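Pectate lyase (Cellvibrio cellulosa, PDB 1GXM) cleaves polygalacturonate by anti-beta-elimination, this chain being the family 10 lyase catalytic module of a longer protein. Local coordinates at residues L189-A194 with V243-S248; F225-P230 with Q237-G242. All coordinates share one frame; numbering follows the deposited sequence.

Contact 1: residues L189-A194 with V243-S248; sequences LTVWCA and VAWFNS
Thr190 and Trp245 bring the two backbones closest, their CA atoms 5.7 Å apart, where the irregular run 189-194 passes the last turn of helix 233-246. Trp245 and Val191 carry nearly equal shares of the contact and together most of it. The indole's CG is anti to the backbone N (chi1 179°), which sends the ring out toward the passing chain, and Val191 meets it almost at a right angle. Val191 CG2 stands over one face, 3.5 Å from the centroid of the six-membered ring and only 7° off its normal, a CH-pi contact. The other methyl, CG1, lies 3.5 Å from Trp245 CE3 and also reaches Phe246, approaching CE2 at 4.2 Å. At the pyrrole end, Thr190 CB and CG2 each come within 3.7 Å of Trp245 CD1. In the fold, the segment linking strands 188-189 and 195-196 is thereby packed against the C-terminal end of helix 233-246, with Leu214 of strand 214-215 touching Thr190, Val191 and Trp245. The two aromatic rings also meet each other: Trp245 CZ3 sits 3.6 Å above the centre of the Phe246 ring, while Phe246 CD2 lies in plane at the indole edge. Polar ends turn elsewhere, Thr190 OG1 hydrogen-bonding to Trp183 O and Trp245 NE1 to Asn286 OD1.

Contact 2: residues F225-P230 with Q237-G242; sequences FLMTQP and QAVRAG. Unlike the reference sequence in segment 237-242: Gln237 (reference Arg).
Leu226 and Met227 meet Val239 with aliphatic groups, so no ring or amide face enters the contact; the flat groups of 225-230 turn away from 237-242, the Phe225 ring packing on helices 136-148 and 161-181 and the Gln229 amide bonding within its own segment, NE2 to Thr228 OG1 (N-H...O angle 167°), with that oxygen only 5° out of the amide plane. NE2 is held a second time by Asp145 OD1 from helix 136-148, and the two bonds together should fix the rotation of the amide. Thr228 OG1 in turn donates to Phe225 O over 2.7 Å, in the carbonyl plane, and the same oxygen accepts Thr228 N. Gln229 N to Leu226 O (3.0 Å) closes the type I turn from Leu226 to Gln229, which the other bonds brace.

Across the interface, Val239 splits its two methyls between neighbouring residues. CG2 packs 3.6 Å from Leu226 CB, the two side chains lying alongside each other and pointing opposite ways. CG1, anti to the backbone N (chi1 173°), lies 3.6 Å from Met227 CG and 3.8 Å from Met227 SD; the methionine chain passes it at a slant and bends at chi3. Leu226 CD1 makes a looser approach to Ala238 CB at 4.4 Å. Further out, Met227 also packs on Ile322, Phe325 and Val329 of helix 318-329, while Ala238 touches Leu179 of helix 161-181. The buried apolar seam thus joins helix 219-226 and its following turn to helix 233-246, consecutive helices running in roughly opposite directions, consistent with the helical-hairpin architecture of this family's six-hairpin clan.

From the N terminus, the chain first reaches 189-194, between strands 188-189 and 195-196, then helix 219-226 with its turn, and finally helix 233-246. Contact 1 closes a long loop of 48 residues from the far end of that last helix. Contact 2 is nested inside it and closes only the six-residue link between the two helices. Both draw on helix 233-246, one at its middle and the other at its end, with centres about 11 Å apart. They also touch: Val191 CG1 lies 3.8 Å from Gly242 CA, and Trp192 CH2 lies 3.9 Å from Leu226 CD1, so the strand-linking segment packs against both members of the helix pair.

Contact 1: residues L189-A194 with V243-S248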
ATOM      1  N   LEU A 189      -8.871   2.567  18.777  1.00 14.53           N
ATOM      2  CA  LEU A 189      -7.959   2.507  17.648  1.00 13.26           C
ATOM      3  C   LEU A 189      -8.528   1.600  16.556  1.00 11.53           C
ATOM      4  O   LEU A 189      -8.960   0.488  16.846  1.00 11.85           O
ATOM      5  CB  LEU A 189      -6.618   1.954  18.104  1.00 14.57           C
ATOM      6  CG  LEU A 189      -5.373   2.327  17.360  1.00 17.04           C
ATOM      7  CD1 LEU A 189      -5.176   3.852  17.202  1.00 16.25           C
ATOM      8  CD2 LEU A 189      -4.179   1.728  18.131  1.00 17.81           C
ATOM      9  N   THR A 190      -8.508   2.065  15.303  1.00  9.54           N
ATOM     10  CA  THR A 190      -9.078   1.315  14.182  1.00  9.13           C
ATOM     11  C   THR A 190      -8.049   1.147  13.088  1.00  8.75           C
ATOM     12  O   THR A 190      -7.099   0.430  13.269  1.00  8.69           O
ATOM     13  CB  THR A 190     -10.408   1.931  13.677  1.00  9.20           C
ATOM     14  OG1 THR A 190     -10.237   3.287  13.246  1.00  9.22           O
ATOM     15  CG2 THR A 190     -11.452   1.953  14.813  1.00  9.01           C
ATOM     16  N   VAL A 191      -8.241   1.802  11.948  1.00  7.85           N
ATOM     17  CA  VAL A 191      -7.385   1.607  10.785  1.00  7.77           C
ATOM     18  C   VAL A 191      -7.082   2.963  10.145  1.00  7.76           C
ATOM     19  O   VAL A 191      -6.953   3.952  10.859  1.00  8.59           O
ATOM     20  CB  VAL A 191      -7.942   0.546   9.815  1.00  8.63           C
ATOM     21  CG1 VAL A 191      -7.940  -0.810  10.477  1.00  8.18           C
ATOM     22  CG2 VAL A 191      -9.332   0.906   9.288  1.00  9.11           C
ATOM     23  N   TRP A 192      -6.939   3.001   8.825  1.00  7.08           N
ATOM     24  CA  TRP A 192      -6.470   4.177   8.137  1.00  7.05           C
ATOM     25  C   TRP A 192      -7.378   4.487   6.977  1.00  6.80           C
ATOM     26  O   TRP A 192      -8.030   3.621   6.419  1.00  8.04           O
ATOM     27  CB  TRP A 192      -5.038   3.968   7.578  1.00  7.25           C
ATOM     28  CG  TRP A 192      -4.059   3.706   8.659  1.00  8.01           C
ATOM     29  CD1 TRP A 192      -3.263   4.619   9.271  1.00  8.16           C
ATOM     30  CD2 TRP A 192      -3.836   2.466   9.335  1.00  7.53           C
ATOM     31  NE1 TRP A 192      -2.544   4.023  10.265  1.00  9.11           N
ATOM     32  CE2 TRP A 192      -2.870   2.699  10.330  1.00  7.53           C
ATOM     33  CE3 TRP A 192      -4.331   1.172   9.174  1.00  8.54           C
ATOM     34  CZ2 TRP A 192      -2.417   1.697  11.179  1.00  9.14           C
ATOM     35  CZ3 TRP A 192      -3.894   0.186  10.004  1.00  8.40           C
ATOM     36  CH2 TRP A 192      -2.961   0.450  11.018  1.00  8.58           C
ATOM     37  N   CYS A 193      -7.380   5.747   6.600  1.00  7.18           N
ATOM     38  CA  CYS A 193      -7.936   6.202   5.339  1.00  7.40           C
ATOM     39  C   CYS A 193      -6.963   5.869   4.231  1.00  7.19           C
ATOM     40  O   CYS A 193      -5.794   5.653   4.452  1.00  8.06           O
ATOM     41  CB  CYS A 193      -8.164   7.721   5.407  1.00  7.38           C
ATOM     42  SG  CYS A 193      -9.198   8.365   4.100  1.00  8.36           S
ATOM     43  N   ALA A 194      -7.445   5.853   2.999  1.00  7.51           N
ATOM     44  CA  ALA A 194      -6.560   5.592   1.874  1.00  7.54           C
ATOM     45  C   ALA A 194      -5.520   6.687   1.705  1.00  7.71           C
ATOM     46  O   ALA A 194      -4.479   6.463   1.124  1.00  7.85           O
ATOM     47  CB  ALA A 194      -7.318   5.396   0.610  1.00  7.40           C
ATOM     48  N   VAL A 243      -6.557  -5.391  13.213  1.00  9.53           N
ATOM     49  CA  VAL A 243      -7.069  -6.708  12.897  1.00 10.37           C
ATOM     50  C   VAL A 243      -8.433  -6.909  13.558  1.00  9.85           C
ATOM     51  O   VAL A 243      -9.351  -7.447  12.952  1.00 10.87           O
ATOM     52  CB  VAL A 243      -6.093  -7.806  13.343  1.00 11.92           C
ATOM     53  CG1 VAL A 243      -6.758  -9.173  13.321  1.00 13.74           C
ATOM     54  CG2 VAL A 243      -4.841  -7.762  12.480  1.00 13.02           C
ATOM     55  N   ALA A 244      -8.579  -6.448  14.791  1.00  9.57           N
ATOM     56  CA  ALA A 244      -9.857  -6.533  15.484  1.00 10.31           C
ATOM     57  C   ALA A 244     -10.934  -5.759  14.726  1.00 10.13           C
ATOM     58  O   ALA A 244     -12.074  -6.164  14.659  1.00 11.15           O
ATOM     59  CB  ALA A 244      -9.741  -6.032  16.885  1.00 10.72           C
ATOM     60  N   TRP A 245     -10.561  -4.615  14.170  1.00  9.02           N
ATOM     61  CA  TRP A 245     -11.495  -3.833  13.381  1.00  8.90           C
ATOM     62  C   TRP A 245     -11.946  -4.627  12.174  1.00  8.68           C
ATOM     63  O   TRP A 245     -13.129  -4.694  11.895  1.00  9.45           O
ATOM     64  CB  TRP A 245     -10.869  -2.494  12.994  1.00  9.18           C
ATOM     65  CG  TRP A 245     -11.744  -1.631  12.166  1.00  9.16           C
ATOM     66  CD1 TRP A 245     -12.670  -0.748  12.596  1.00  8.88           C
ATOM     67  CD2 TRP A 245     -11.776  -1.596  10.744  1.00  8.36           C
ATOM     68  NE1 TRP A 245     -13.292  -0.157  11.525  1.00  8.19           N
ATOM     69  CE2 TRP A 245     -12.738  -0.643  10.371  1.00  8.49           C
ATOM     70  CE3 TRP A 245     -11.057  -2.252   9.744  1.00  8.74           C
ATOM     71  CZ2 TRP A 245     -13.014  -0.341   9.054  1.00  8.71           C
ATOM     72  CZ3 TRP A 245     -11.333  -1.952   8.434  1.00  8.49           C
ATOM     73  CH2 TRP A 245     -12.296  -1.007   8.101  1.00  8.17           C
ATOM     74  N   PHE A 246     -11.021  -5.245  11.473  1.00  8.44           N
ATOM     75  CA  PHE A 246     -11.378  -6.024  10.296  1.00  8.43           C
ATOM     76  C   PHE A 246     -12.276  -7.185  10.679  1.00  8.79           C
ATOM     77  O   PHE A 246     -13.181  -7.563   9.939  1.00  9.71           O
ATOM     78  CB  PHE A 246     -10.141  -6.553   9.595  1.00  8.06           C
ATOM     79  CG  PHE A 246      -9.645  -5.649   8.520  1.00  7.98           C
ATOM     80  CD1 PHE A 246     -10.309  -5.597   7.316  1.00  8.36           C
ATOM     81  CD2 PHE A 246      -8.545  -4.831   8.711  1.00  8.09           C
ATOM     82  CE1 PHE A 246      -9.901  -4.761   6.325  1.00  8.13           C
ATOM     83  CE2 PHE A 246      -8.122  -4.009   7.707  1.00  7.83           C
ATOM     84  CZ  PHE A 246      -8.798  -3.957   6.522  1.00  8.46           C
ATOM     85  N   ASN A 247     -12.007  -7.747  11.852  1.00  9.89           N
ATOM     86  CA  ASN A 247     -12.688  -8.942  12.327  1.00 10.17           C
ATOM     87  C   ASN A 247     -13.912  -8.655  13.154  1.00 11.53           C
ATOM     88  O   ASN A 247     -14.423  -9.558  13.808  1.00 12.26           O
ATOM     89  CB  ASN A 247     -11.716  -9.810  13.119  1.00 10.21           C
ATOM     90  CG  ASN A 247     -12.219 -11.198  13.328  1.00 12.99           C
ATOM     91  OD1 ASN A 247     -12.733 -11.814  12.419  1.00 15.20           O
ATOM     92  ND2 ASN A 247     -12.049 -11.702  14.539  1.00 15.16           N
ATOM     93  N   SER A 248     -14.389  -7.418  13.138  1.00 11.42           N
ATOM     94  CA  SER A 248     -15.538  -7.034  13.934  1.00 12.34           C
ATOM     95  C   SER A 248     -16.794  -7.080  13.097  1.00 12.07           C
ATOM     96  O   SER A 248     -16.802  -6.643  11.959  1.00 11.35           O
ATOM     97  CB  SER A 248     -15.389  -5.610  14.434  1.00 13.15           C
ATOM     98  OG  SER A 248     -16.563  -5.172  15.094  1.00 15.41           O
TER

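Contact 2: residues F225-P230 with Q237-G242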
ATOM      1  N   PHE A 225       2.395  -4.412   6.563  1.00  9.32           N
ATOM      2  CA  PHE A 225       3.669  -3.742   6.783  1.00  9.42           C
ATOM      3  C   PHE A 225       4.026  -3.680   8.267  1.00  9.99           C
ATOM      4  O   PHE A 225       5.150  -3.980   8.650  1.00 10.28           O
ATOM      5  CB  PHE A 225       3.694  -2.326   6.221  1.00  9.74           C
ATOM      6  CG  PHE A 225       4.841  -1.555   6.747  1.00 10.51           C
ATOM      7  CD1 PHE A 225       6.129  -1.877   6.371  1.00 10.30           C
ATOM      8  CD2 PHE A 225       4.643  -0.610   7.728  1.00 11.42           C
ATOM      9  CE1 PHE A 225       7.205  -1.226   6.956  1.00 11.47           C
ATOM     10  CE2 PHE A 225       5.704   0.020   8.312  1.00 10.84           C
ATOM     11  CZ  PHE A 225       6.983  -0.277   7.905  1.00 11.99           C
ATOM     12  N   LEU A 226       3.091  -3.272   9.102  1.00  9.69           N
ATOM     13  CA  LEU A 226       3.374  -3.202  10.534  1.00 10.16           C
ATOM     14  C   LEU A 226       3.798  -4.530  11.089  1.00 10.60           C
ATOM     15  O   LEU A 226       4.643  -4.577  11.978  1.00 10.79           O
ATOM     16  CB  LEU A 226       2.195  -2.660  11.319  1.00  9.75           C
ATOM     17  CG  LEU A 226       1.919  -1.176  11.147  1.00 10.71           C
ATOM     18  CD1 LEU A 226       0.633  -0.867  11.919  1.00 12.25           C
ATOM     19  CD2 LEU A 226       3.055  -0.283  11.608  1.00 10.68           C
ATOM     20  N   MET A 227       3.241  -5.605  10.559  1.00 10.48           N
ATOM     21  CA  MET A 227       3.552  -6.938  10.998  1.00 10.97           C
ATOM     22  C   MET A 227       4.948  -7.402  10.565  1.00 11.81           C
ATOM     23  O   MET A 227       5.401  -8.434  11.049  1.00 12.84           O
ATOM     24  CB  MET A 227       2.466  -7.903  10.536  1.00 10.89           C
ATOM     25  CG  MET A 227       1.193  -7.695  11.304  1.00 11.35           C
ATOM     26  SD  MET A 227      -0.212  -8.579  10.675  1.00 14.31           S
ATOM     27  CE  MET A 227      -0.124 -10.116  11.566  1.00 16.01           C
ATOM     28  N   THR A 228       5.620  -6.658   9.688  1.00 11.44           N
ATOM     29  CA  THR A 228       7.012  -6.954   9.354  1.00 12.30           C
ATOM     30  C   THR A 228       7.965  -6.311  10.371  1.00 12.57           C
ATOM     31  O   THR A 228       9.152  -6.620  10.372  1.00 13.98           O
ATOM     32  CB  THR A 228       7.429  -6.454   7.949  1.00 12.55           C
ATOM     33  OG1 THR A 228       7.488  -5.013   7.944  1.00 13.11           O
ATOM     34  CG2 THR A 228       6.452  -6.890   6.822  1.00 13.39           C
ATOM     35  N   GLN A 229       7.466  -5.382  11.174  1.00 13.19           N
ATOM     36  CA  GLN A 229       8.304  -4.598  12.074  1.00 13.59           C
ATOM     37  C   GLN A 229       8.499  -5.278  13.410  1.00 14.87           C
ATOM     38  O   GLN A 229       7.710  -6.141  13.800  1.00 14.56           O
ATOM     39  CB  GLN A 229       7.689  -3.215  12.278  1.00 13.68           C
ATOM     40  CG  GLN A 229       7.636  -2.426  11.003  1.00 13.95           C
ATOM     41  CD  GLN A 229       9.036  -2.285  10.414  1.00 13.49           C
ATOM     42  OE1 GLN A 229       9.868  -1.585  10.982  1.00 14.82           O
ATOM     43  NE2 GLN A 229       9.313  -2.986   9.324  1.00 15.05           N
ATOM     44  N   PRO A 230       9.579  -4.913  14.111  1.00 15.86           N
ATOM     45  CA  PRO A 230       9.704  -5.340  15.499  1.00 16.44           C
ATOM     46  C   PRO A 230       8.439  -4.970  16.240  1.00 15.79           C
ATOM     47  O   PRO A 230       8.013  -3.817  16.193  1.00 16.59           O
ATOM     48  CB  PRO A 230      10.902  -4.531  16.007  1.00 16.20           C
ATOM     49  CG  PRO A 230      11.715  -4.235  14.814  1.00 17.30           C
ATOM     50  CD  PRO A 230      10.717  -4.073  13.703  1.00 16.71           C
ATOM     51  N   GLN A 237      -0.119  -3.452  19.776  1.00 11.80           N
ATOM     52  CA  GLN A 237      -1.418  -2.883  20.059  1.00 12.79           C
ATOM     53  C   GLN A 237      -2.081  -2.343  18.781  1.00 12.01           C
ATOM     54  O   GLN A 237      -3.263  -2.565  18.546  1.00 12.00           O
ATOM     55  CB  GLN A 237      -1.285  -1.737  21.055  1.00 14.61           C
ATOM     56  CG  GLN A 237      -2.636  -1.051  21.282  1.00 19.64           C
ATOM     57  CD  GLN A 237      -2.575   0.077  22.267  1.00 25.29           C
ATOM     58  OE1 GLN A 237      -2.974  -0.090  23.413  1.00 30.61           O
ATOM     59  NE2 GLN A 237      -2.097   1.233  21.831  1.00 28.00           N
ATOM     60  N   ALA A 238      -1.315  -1.637  17.975  1.00 11.45           N
ATOM     61  CA  ALA A 238      -1.839  -1.059  16.734  1.00 11.36           C
ATOM     62  C   ALA A 238      -2.328  -2.146  15.797  1.00 10.85           C
ATOM     63  O   ALA A 238      -3.377  -2.032  15.183  1.00 10.59           O
ATOM     64  CB  ALA A 238      -0.771  -0.219  16.030  1.00 11.54           C
ATOM     65  N   VAL A 239      -1.531  -3.185  15.635  1.00 10.51           N
ATOM     66  CA  VAL A 239      -1.867  -4.255  14.736  1.00 10.33           C
ATOM     67  C   VAL A 239      -3.072  -5.002  15.261  1.00  9.88           C
ATOM     68  O   VAL A 239      -3.990  -5.284  14.525  1.00 10.51           O
ATOM     69  CB  VAL A 239      -0.706  -5.218  14.519  1.00 10.81           C
ATOM     70  CG1 VAL A 239      -1.155  -6.420  13.692  1.00 12.48           C
ATOM     71  CG2 VAL A 239       0.429  -4.497  13.833  1.00 11.47           C
ATOM     72  N   ARG A 240      -3.061  -5.350  16.528  1.00 10.36           N
ATOM     73  CA  ARG A 240      -4.193  -6.068  17.101  1.00 10.52           C
ATOM     74  C   ARG A 240      -5.457  -5.249  16.965  1.00  9.85           C
ATOM     75  O   ARG A 240      -6.519  -5.796  16.675  1.00 10.72           O
ATOM     76  CB  ARG A 240      -3.959  -6.409  18.559  1.00 11.27           C
ATOM     77  CG  ARG A 240      -2.992  -7.522  18.751  1.00 13.48           C
ATOM     78  CD  ARG A 240      -2.778  -7.816  20.225  1.00 14.94           C
ATOM     79  NE  ARG A 240      -1.915  -8.957  20.466  1.00 18.18           N
ATOM     80  CZ  ARG A 240      -2.299 -10.220  20.433  1.00 19.65           C
ATOM     81  NH1 ARG A 240      -3.560 -10.534  20.154  1.00 19.58           N
ATOM     82  NH2 ARG A 240      -1.413 -11.176  20.678  1.00 20.84           N
ATOM     83  N   ALA A 241      -5.375  -3.935  17.127  1.00  9.90           N
ATOM     84  CA  ALA A 241      -6.566  -3.106  16.996  1.00 10.09           C
ATOM     85  C   ALA A 241      -7.044  -3.095  15.554  1.00  9.70           C
ATOM     86  O   ALA A 241      -8.231  -3.173  15.289  1.00  9.53           O
ATOM     87  CB  ALA A 241      -6.291  -1.701  17.435  1.00 10.67           C
ATOM     88  N   GLY A 242      -6.139  -2.990  14.600  1.00  9.61           N
ATOM     89  CA  GLY A 242      -6.549  -2.982  13.202  1.00  9.06           C
ATOM     90  C   GLY A 242      -7.155  -4.307  12.766  1.00  8.68           C
ATOM     91  O   GLY A 242      -8.150  -4.369  12.040  1.00  9.38           O
TER